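Local coordinates for protein possible TctC subunit of the Tripartite Tricarboxylate Transport(TTT) Family (Rhodopseudomonas palustris, PDB 6HKE) that binds malate and, as a periplasmic substrate-binding protein, probably captures it for uptake by a tripartite tricarboxylate transporter, at residues V88-K93 with S299-V304; C155-R160 with P231-G236; G236-L241 with Q292-E297. The protein carries 2 engineered substitutions. One frame throughout, in Å; residues are numbered along the deposited sequence.

Contact 1 of 3, residues V88-K93 with S299-V304; sequences VALFPK and SRWEDV
Ala-89 and Trp-301 make the tight point of this contact, where the end of helix 82-90 meets helix 287-305. The methyl CB of Ala-89 points at the backbone of the partner helix and comes to 3.1 Å from Trp-301 O, a close carbon-to-oxygen approach. Such a small side chain lets the main chains draw together, with the CA atoms of Ala-89 and Glu-302 only 5.1 Å apart.

Take Trp-301 outward from its root. Its CB lies 3.8 Å from Ala-89 CB. On the six-membered part, CE3 of Trp-301 meets Leu-90 CD1 at 4.4 Å, a loose and oblique touch. One face of the indole carries Arg-300 CD toward the rim, 3.7 Å above the plane, and CZ2 in turn lies over a face of the Arg-300 guanidinium. NE1 gives a weak hydrogen bond to Glu-297 OE1, one turn earlier.

At the outer margin the extended Glu-302 brings OE2 to 3.9 Å from Val-88 CG1. That carboxylate gains no charged mate from 88-93; its approach is plain van der Waals contact. The chemistry is therefore close packing of two helices near the surface: the Ala-89 methyl, resting on the main-chain carbonyl and CB of Trp-301, makes most of the join, Leu-90 touches the indole loosely, and the exposed acid borders it.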
loop_
_atom_site.group_PDB
_atom_site.type_symbol
_atom_site.label_atom_id
_atom_site.label_comp_id
_atom_site.label_asym_id
_atom_site.label_seq_id
_atom_site.Cartn_x
_atom_site.Cartn_y
_atom_site.Cartn_z
ATOM N N VAL A 88 12.415 2.232 -5.822
ATOM C CA VAL A 88 13.878 2.476 -6.032
ATOM C C VAL A 88 14.430 1.336 -6.891
ATOM O O VAL A 88 15.023 1.634 -7.938
ATOM C CB VAL A 88 14.631 2.615 -4.698
ATOM C CG1 VAL A 88 16.132 2.754 -4.917
ATOM C CG2 VAL A 88 14.086 3.784 -3.886
ATOM N N ALA A 89 14.137 0.090 -6.513
ATOM C CA ALA A 89 14.620 -1.140 -7.183
ATOM C C ALA A 89 13.874 -1.409 -8.499
ATOM O O ALA A 89 14.523 -1.958 -9.403
ATOM C CB ALA A 89 14.500 -2.314 -6.243
ATOM N N LEU A 90 12.570 -1.099 -8.600
ATOM C CA LEU A 90 11.687 -1.606 -9.687
ATOM C C LEU A 90 11.390 -0.534 -10.743
ATOM O O LEU A 90 10.930 -0.929 -11.833
ATOM C CB LEU A 90 10.353 -2.085 -9.102
ATOM C CG LEU A 90 10.423 -3.098 -7.966
ATOM C CD1 LEU A 90 9.024 -3.575 -7.614
ATOM C CD2 LEU A 90 11.317 -4.274 -8.316
ATOM N N PHE A 91 11.517 0.753 -10.404
ATOM C CA PHE A 91 11.096 1.901 -11.252
ATOM C C PHE A 91 12.334 2.507 -11.903
ATOM O O PHE A 91 13.206 3.050 -11.229
ATOM C CB PHE A 91 10.312 2.943 -10.447
ATOM C CG PHE A 91 9.363 3.794 -11.255
ATOM C CD1 PHE A 91 9.838 4.792 -12.099
ATOM C CD2 PHE A 91 7.990 3.620 -11.157
ATOM C CE1 PHE A 91 8.966 5.581 -12.839
ATOM C CE2 PHE A 91 7.118 4.407 -11.898
ATOM C CZ PHE A 91 7.606 5.383 -12.738
ATOM N N PRO A 92 12.462 2.389 -13.240
ATOM C CA PRO A 92 13.555 3.037 -13.959
ATOM C C PRO A 92 13.422 4.565 -13.880
ATOM O O PRO A 92 12.343 5.071 -14.169
ATOM C CB PRO A 92 13.400 2.559 -15.415
ATOM C CG PRO A 92 12.449 1.370 -15.344
ATOM C CD PRO A 92 11.579 1.619 -14.129
ATOM N N LYS A 93 14.506 5.246 -13.493
ATOM C CA LYS A 93 14.601 6.730 -13.470
ATOM C C LYS A 93 13.589 7.288 -12.466
ATOM O O LYS A 93 12.867 8.253 -12.817
ATOM C CB LYS A 93 14.333 7.313 -14.865
ATOM C CG LYS A 93 15.134 6.702 -16.005
ATOM C CD LYS A 93 16.630 6.880 -15.878
ATOM C CE LYS A 93 17.277 7.249 -17.197
ATOM N NZ LYS A 93 17.325 6.130 -18.168
ATOM N N SER A 299 16.233 -1.581 0.638
ATOM C CA SER A 299 17.279 -2.642 0.585
ATOM C C SER A 299 16.639 -3.982 0.230
ATOM O O SER A 299 17.249 -4.734 -0.571
ATOM C CB SER A 299 18.048 -2.798 1.880
ATOM O OG SER A 299 18.166 -1.575 2.572
ATOM N N ARG A 300 15.494 -4.278 0.856
ATOM C CA ARG A 300 14.731 -5.539 0.668
ATOM C C ARG A 300 14.481 -5.724 -0.839
ATOM O O ARG A 300 14.831 -6.786 -1.362
ATOM C CB ARG A 300 13.474 -5.500 1.552
ATOM C CG ARG A 300 12.636 -6.767 1.543
ATOM C CD ARG A 300 11.767 -6.844 0.300
ATOM N NE ARG A 300 11.025 -8.096 0.136
ATOM C CZ ARG A 300 9.810 -8.343 0.621
ATOM N NH1 ARG A 300 9.251 -9.516 0.383
ATOM N NH2 ARG A 300 9.161 -7.435 1.334
ATOM N N TRP A 301 13.970 -4.703 -1.533
ATOM C CA TRP A 301 13.609 -4.792 -2.976
ATOM C C TRP A 301 14.841 -4.700 -3.878
ATOM O O TRP A 301 14.726 -5.156 -5.027
ATOM C CB TRP A 301 12.551 -3.748 -3.343
ATOM C CG TRP A 301 11.254 -4.081 -2.683
ATOM C CD1 TRP A 301 10.784 -3.569 -1.515
ATOM C CD2 TRP A 301 10.334 -5.116 -3.066
ATOM N NE1 TRP A 301 9.595 -4.153 -1.186
ATOM C CE2 TRP A 301 9.301 -5.119 -2.107
ATOM C CE3 TRP A 301 10.260 -6.009 -4.136
ATOM C CZ2 TRP A 301 8.208 -5.976 -2.190
ATOM C CZ3 TRP A 301 9.185 -6.862 -4.209
ATOM C CH2 TRP A 301 8.166 -6.833 -3.261
ATOM N N GLU A 302 15.946 -4.116 -3.402
ATOM C CA GLU A 302 17.269 -4.202 -4.080
ATOM C C GLU A 302 17.716 -5.673 -4.087
ATOM O O GLU A 302 18.184 -6.099 -5.128
ATOM C CB GLU A 302 18.293 -3.272 -3.427
ATOM C CG GLU A 302 18.267 -1.850 -3.982
ATOM C CD GLU A 302 18.892 -0.751 -3.114
ATOM O OE1 GLU A 302 19.267 -1.036 -1.951
ATOM O OE2 GLU A 302 18.982 0.409 -3.595
ATOM N N ASP A 303 17.522 -6.419 -2.987
ATOM C CA ASP A 303 17.822 -7.879 -2.866
ATOM C C ASP A 303 16.938 -8.721 -3.802
ATOM O O ASP A 303 17.494 -9.643 -4.442
ATOM C CB ASP A 303 17.634 -8.410 -1.443
ATOM C CG ASP A 303 18.686 -7.938 -0.455
ATOM O OD1 ASP A 303 19.365 -6.936 -0.749
ATOM O OD2 ASP A 303 18.799 -8.560 0.615
ATOM N N VAL A 304 15.623 -8.459 -3.835
ATOM C CA VAL A 304 14.626 -9.145 -4.713
ATOM C C VAL A 304 15.079 -9.044 -6.179
ATOM O O VAL A 304 14.946 -10.051 -6.886
ATOM C CB VAL A 304 13.200 -8.576 -4.530
ATOM C CG1 VAL A 304 12.238 -9.067 -5.606
ATOM C CG2 VAL A 304 12.629 -8.863 -3.145
#

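Contact 2 of 3, residues C155-R160 with P231-G236; sequences CLLLNR and PGFQVG
Leu-158 and Phe-233 bring the two backbones nearest, 6.2 Å between their CA atoms, where helix 150-162 faces an irregular chain bent into an inverse gamma turn centred on Phe-233. That turn is closed by a weak bond from Gln-234 N to Gly-232 O.

Phe-233 CG stands anti to its backbone N (chi1 -173°), which starts the phenyl ring off toward the helix. Leu-158 meets the ring twice. Leu-158 CB touches the rim atom CE1 of Phe-233 at 3.6 Å, and Leu-158 CD1 hangs over the centre of one face, 4.0 Å from the Phe-233 ring centroid and only 4° off the normal, a well-centred CH-pi contact.

One residue back, Leu-157 works mainly through a single methyl. Leu-157 CD2 lies 3.9 Å from Val-235 CG2, the two side chains sliding past each other in opposite directions, and 3.8 Å from Gly-232 O. The same methyl, Leu-157 CD2, reaches Phe-233 CD1 at 4.2 Å, an oblique touch on the ring. Gln-234 sets off away from the helix, and its OE1 bonds to Ser-213 OG. Cys-190 of strand 188-192 adds to the apolar surroundings of both Leu-158 and Phe-233.

Helix 150-162 begins with the malate-binding residues Val-150 and Ser-151, so the packing joins a helix that carries pocket residues to the chain entering strand 236-244, and may help hold it in place in this type II periplasmic binding protein.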
loop_
_atom_site.group_PDB
_atom_site.type_symbol
_atom_site.label_atom_id
_atom_site.label_comp_id
_atom_site.label_asym_id
_atom_site.label_seq_id
_atom_site.Cartn_x
_atom_site.Cartn_y
_atom_site.Cartn_z
ATOM N N CYS A 155 3.175 -8.543 -7.114
ATOM C CA CYS A 155 2.922 -9.468 -8.253
ATOM C C CYS A 155 4.255 -9.802 -8.934
ATOM O O CYS A 155 4.450 -10.959 -9.345
ATOM C CB CYS A 155 1.857 -8.936 -9.210
ATOM S SG CYS A 155 2.444 -7.873 -10.563
ATOM N N LEU A 156 5.179 -8.853 -8.995
ATOM C CA LEU A 156 6.536 -9.129 -9.528
ATOM C C LEU A 156 7.246 -10.139 -8.607
ATOM O O LEU A 156 7.944 -11.039 -9.130
ATOM C CB LEU A 156 7.290 -7.804 -9.656
ATOM C CG LEU A 156 8.700 -7.921 -10.227
ATOM C CD1 LEU A 156 9.054 -6.696 -11.055
ATOM C CD2 LEU A 156 9.717 -8.129 -9.112
ATOM N N LEU A 157 7.069 -10.026 -7.287
ATOM C CA LEU A 157 7.711 -10.959 -6.338
ATOM C C LEU A 157 7.127 -12.354 -6.550
ATOM O O LEU A 157 7.913 -13.314 -6.707
ATOM C CB LEU A 157 7.485 -10.506 -4.898
ATOM C CG LEU A 157 8.078 -11.460 -3.863
ATOM C CD1 LEU A 157 9.547 -11.750 -4.165
ATOM C CD2 LEU A 157 7.925 -10.904 -2.463
ATOM N N LEU A 158 5.794 -12.453 -6.541
ATOM C CA LEU A 158 5.057 -13.722 -6.762
ATOM C C LEU A 158 5.454 -14.330 -8.120
ATOM O O LEU A 158 5.879 -15.494 -8.140
ATOM C CB LEU A 158 3.559 -13.425 -6.661
ATOM C CG LEU A 158 2.624 -14.595 -6.947
ATOM C CD1 LEU A 158 2.656 -15.620 -5.831
ATOM C CD2 LEU A 158 1.215 -14.077 -7.148
ATOM N N ASN A 159 5.354 -13.573 -9.211
ATOM C CA ASN A 159 5.639 -14.080 -10.579
ATOM C C ASN A 159 7.098 -14.553 -10.691
ATOM O O ASN A 159 7.317 -15.583 -11.356
ATOM C CB ASN A 159 5.280 -13.048 -11.644
ATOM C CG ASN A 159 3.790 -12.834 -11.739
ATOM O OD1 ASN A 159 2.999 -13.547 -11.118
ATOM N ND2 ASN A 159 3.401 -11.841 -12.505
ATOM N N ARG A 160 8.055 -13.871 -10.057
ATOM C CA ARG A 160 9.493 -14.281 -10.051
ATOM C C ARG A 160 9.706 -15.541 -9.209
ATOM O O ARG A 160 10.586 -16.339 -9.567
ATOM C CB ARG A 160 10.402 -13.184 -9.502
ATOM C CG ARG A 160 10.860 -12.235 -10.595
ATOM C CD ARG A 160 11.659 -11.074 -10.058
ATOM N NE ARG A 160 11.700 -10.033 -11.076
ATOM C CZ ARG A 160 12.793 -9.439 -11.529
ATOM N NH1 ARG A 160 13.988 -9.754 -11.050
ATOM N NH2 ARG A 160 12.675 -8.501 -12.452
ATOM N N PRO A 231 7.232 -19.807 0.873
ATOM C CA PRO A 231 7.549 -18.968 2.028
ATOM C C PRO A 231 8.230 -17.640 1.649
ATOM O O PRO A 231 8.171 -16.720 2.435
ATOM C CB PRO A 231 8.454 -19.878 2.879
ATOM C CG PRO A 231 9.087 -20.818 1.878
ATOM C CD PRO A 231 7.986 -21.077 0.873
ATOM N N GLY A 232 8.809 -17.541 0.447
ATOM C CA GLY A 232 9.415 -16.288 -0.039
ATOM C C GLY A 232 8.377 -15.195 -0.253
ATOM O O GLY A 232 8.765 -14.034 -0.386
ATOM N N PHE A 233 7.093 -15.546 -0.363
ATOM C CA PHE A 233 6.030 -14.562 -0.690
ATOM C C PHE A 233 5.503 -13.945 0.610
ATOM O O PHE A 233 4.464 -14.393 1.086
ATOM C CB PHE A 233 4.962 -15.222 -1.560
ATOM C CG PHE A 233 3.932 -14.251 -2.070
ATOM C CD1 PHE A 233 4.320 -13.129 -2.775
ATOM C CD2 PHE A 233 2.587 -14.448 -1.821
ATOM C CE1 PHE A 233 3.374 -12.225 -3.226
ATOM C CE2 PHE A 233 1.640 -13.553 -2.290
ATOM C CZ PHE A 233 2.036 -12.440 -2.989
ATOM N N GLN A 234 6.251 -12.986 1.174
ATOM C CA GLN A 234 5.887 -12.197 2.385
ATOM C C GLN A 234 6.040 -10.710 2.069
ATOM O O GLN A 234 7.152 -10.260 1.832
ATOM C CB GLN A 234 6.723 -12.525 3.628
ATOM C CG GLN A 234 6.813 -14.018 3.911
ATOM C CD GLN A 234 6.582 -14.372 5.359
ATOM O OE1 GLN A 234 6.961 -13.627 6.268
ATOM N NE2 GLN A 234 5.959 -15.525 5.573
ATOM N N VAL A 235 4.933 -9.988 2.120
ATOM C CA VAL A 235 4.872 -8.536 1.843
ATOM C C VAL A 235 4.061 -7.913 2.981
ATOM O O VAL A 235 2.850 -8.223 3.117
ATOM C CB VAL A 235 4.290 -8.264 0.442
ATOM C CG1 VAL A 235 4.234 -6.781 0.143
ATOM C CG2 VAL A 235 5.069 -8.984 -0.649
ATOM N N GLY A 236 4.740 -7.151 3.833
ATOM C CA GLY A 236 4.111 -6.297 4.853
ATOM C C GLY A 236 4.022 -4.901 4.292
ATOM O O GLY A 236 5.099 -4.272 4.124
#

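Contact 3 of 3, residues G236-L241 with Q292-E297; sequences GAWTGL and QLVQEE
Trp-238 and Glu-297 are joined by the one direct hydrogen bond between strand 236-241 and helix 292-297: indole NE1 of Trp-238 donates to Glu-297 OE2 at 2.9 Å, with a somewhat bent N-H...O angle of 147°. The oxygen lies close to the indole plane, whereas NE1 approaches it from the anti side, 24° out of the carboxylate plane. Glu-297 folds back at chi2, and Glu-297 CB sits at the ring edge, 3.7 Å from Trp-238 CZ2.

The other contacts of the indole are apolar. Leu-293 CB lies over a face, 4.2 Å from the centroid of the Trp-238 five-membered ring in a CH-pi contact, and Leu-293 CD1 reaches Trp-238 CB at 3.9 Å. At the far end Val-294 CG2 meets Trp-238 CH2 at 3.7 Å, the two side chains crossing at about a right angle. An alanine in place of Trp-238 would probably leave Glu-297 OE2 without its N-H donor and open a gap beside Leu-293 and Val-294.

A water lies between Gly-236 O and Glu-297 OE2, though its short distances make that bridge doubtful. Arg-300 forms a long, weak ion pair with Glu-297 OE1, which would probably favour the ionised acid.

The Trp-238 side chain is about 5 Å from that of the malate-binding His-80. Leu-81 touches both Trp-238 and Glu-297, and Leu-107 both Trp-238 and Leu-293. Strand 236-244 runs antiparallel to its sheet neighbours 75-80 and 102-118, and helix 287-305 packs against it through this tryptophan.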
loop_
_atom_site.group_PDB
_atom_site.type_symbol
_atom_site.label_atom_id
_atom_site.label_comp_id
_atom_site.label_asym_id
_atom_site.label_seq_id
_atom_site.Cartn_x
_atom_site.Cartn_y
_atom_site.Cartn_z
ATOM N N GLY A 236 4.740 -7.151 3.833
ATOM C CA GLY A 236 4.111 -6.297 4.853
ATOM C C GLY A 236 4.022 -4.901 4.292
ATOM O O GLY A 236 5.099 -4.272 4.124
ATOM N N ALA A 237 2.816 -4.481 3.905
ATOM C CA ALA A 237 2.577 -3.184 3.249
ATOM C C ALA A 237 2.376 -2.128 4.327
ATOM O O ALA A 237 1.283 -2.035 4.882
ATOM C CB ALA A 237 1.387 -3.270 2.327
ATOM N N TRP A 238 3.402 -1.345 4.601
ATOM C CA TRP A 238 3.303 -0.166 5.491
ATOM C C TRP A 238 2.826 1.004 4.640
ATOM O O TRP A 238 3.140 1.059 3.420
ATOM C CB TRP A 238 4.629 0.123 6.198
ATOM C CG TRP A 238 5.820 0.144 5.294
ATOM C CD1 TRP A 238 6.660 -0.893 5.012
ATOM C CD2 TRP A 238 6.323 1.283 4.576
ATOM N NE1 TRP A 238 7.645 -0.479 4.153
ATOM C CE2 TRP A 238 7.464 0.852 3.872
ATOM C CE3 TRP A 238 5.914 2.614 4.452
ATOM C CZ2 TRP A 238 8.182 1.700 3.031
ATOM C CZ3 TRP A 238 6.648 3.465 3.661
ATOM C CH2 TRP A 238 7.767 3.009 2.955
ATOM N N THR A 239 2.044 1.877 5.253
ATOM C CA THR A 239 1.630 3.163 4.657
ATOM C C THR A 239 2.127 4.263 5.592
ATOM O O THR A 239 2.006 4.088 6.808
ATOM C CB THR A 239 0.127 3.121 4.380
ATOM O OG1 THR A 239 -0.015 2.225 3.272
ATOM C CG2 THR A 239 -0.476 4.479 4.088
ATOM N N GLY A 240 2.650 5.351 5.025
ATOM C CA GLY A 240 3.273 6.435 5.792
ATOM C C GLY A 240 2.825 7.811 5.344
ATOM O O GLY A 240 2.468 7.988 4.141
ATOM N N LEU A 241 2.896 8.758 6.283
ATOM C CA LEU A 241 2.740 10.214 6.043
ATOM C C LEU A 241 4.140 10.833 6.012
ATOM O O LEU A 241 4.888 10.625 6.972
ATOM C CB LEU A 241 1.861 10.806 7.148
ATOM C CG LEU A 241 1.461 12.264 6.957
ATOM C CD1 LEU A 241 0.646 12.462 5.680
ATOM C CD2 LEU A 241 0.688 12.745 8.173
ATOM N N GLN A 292 13.167 4.274 9.181
ATOM C CA GLN A 292 13.831 2.945 9.303
ATOM C C GLN A 292 13.125 1.925 8.390
ATOM O O GLN A 292 13.839 1.121 7.775
ATOM C CB GLN A 292 13.857 2.473 10.757
ATOM C CG GLN A 292 14.660 1.193 10.955
ATOM C CD GLN A 292 16.105 1.344 10.552
ATOM O OE1 GLN A 292 16.718 2.393 10.725
ATOM N NE2 GLN A 292 16.675 0.265 10.042
ATOM N N LEU A 293 11.790 1.994 8.268
ATOM C CA LEU A 293 10.985 1.142 7.355
ATOM C C LEU A 293 11.345 1.486 5.912
ATOM O O LEU A 293 11.471 0.551 5.122
ATOM C CB LEU A 293 9.481 1.355 7.574
ATOM C CG LEU A 293 8.832 0.549 8.694
ATOM C CD1 LEU A 293 7.358 0.910 8.824
ATOM C CD2 LEU A 293 8.986 -0.951 8.480
ATOM N N VAL A 294 11.488 2.770 5.582
ATOM C CA VAL A 294 11.888 3.191 4.206
ATOM C C VAL A 294 13.261 2.572 3.890
ATOM O O VAL A 294 13.411 1.958 2.808
ATOM C CB VAL A 294 11.866 4.723 4.016
ATOM C CG1 VAL A 294 12.570 5.158 2.732
ATOM C CG2 VAL A 294 10.453 5.281 4.008
ATOM N N GLN A 295 14.228 2.683 4.801
ATOM C CA GLN A 295 15.615 2.183 4.576
ATOM C C GLN A 295 15.564 0.670 4.319
ATOM O O GLN A 295 16.129 0.221 3.299
ATOM C CB GLN A 295 16.527 2.533 5.752
ATOM C CG GLN A 295 17.983 2.674 5.354
ATOM C CD GLN A 295 18.252 3.901 4.513
ATOM O OE1 GLN A 295 17.592 4.944 4.629
ATOM N NE2 GLN A 295 19.261 3.790 3.662
ATOM N N GLU A 296 14.866 -0.074 5.180
ATOM C CA GLU A 296 14.738 -1.556 5.100
ATOM C C GLU A 296 13.990 -1.954 3.825
ATOM O O GLU A 296 14.438 -2.890 3.159
ATOM C CB GLU A 296 14.029 -2.100 6.338
ATOM C CG GLU A 296 14.923 -2.115 7.559
ATOM C CD GLU A 296 14.197 -2.311 8.880
ATOM O OE1 GLU A 296 12.957 -2.139 8.910
ATOM O OE2 GLU A 296 14.878 -2.626 9.886
ATOM N N GLU A 297 12.898 -1.261 3.492
ATOM C CA GLU A 297 12.116 -1.556 2.263
ATOM C C GLU A 297 12.998 -1.322 1.034
ATOM O O GLU A 297 13.008 -2.193 0.162
ATOM C CB GLU A 297 10.825 -0.739 2.164
ATOM C CG GLU A 297 9.683 -1.525 1.538
ATOM C CD GLU A 297 9.411 -2.885 2.177
ATOM O OE1 GLU A 297 9.587 -3.904 1.481
ATOM O OE2 GLU A 297 9.019 -2.935 3.366
HETATM O O HOH W 1 7.439 -4.463 4.681
#

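From the N terminus, helix 82-90 opens the longest loop, which contact 1 closes some 200 residues later on helix 287-305. Inside it lie the other two contacts in series. Contact 2 runs from helix 150-162 to the chain just before strand 236-244; contact 3 starts at Gly-236, shared by both, and closes on helix 287-305. That helix thus serves contacts 1 and 3 with successive parts of its length, and it also meets contact 2: Arg-300 NH1 lies 2.7 Å from Gln-234 O, a probable hydrogen bond, and Trp-301 and Val-304 pack on Leu-157. Together they tie the C-terminal helix to two other helices and the central sheet.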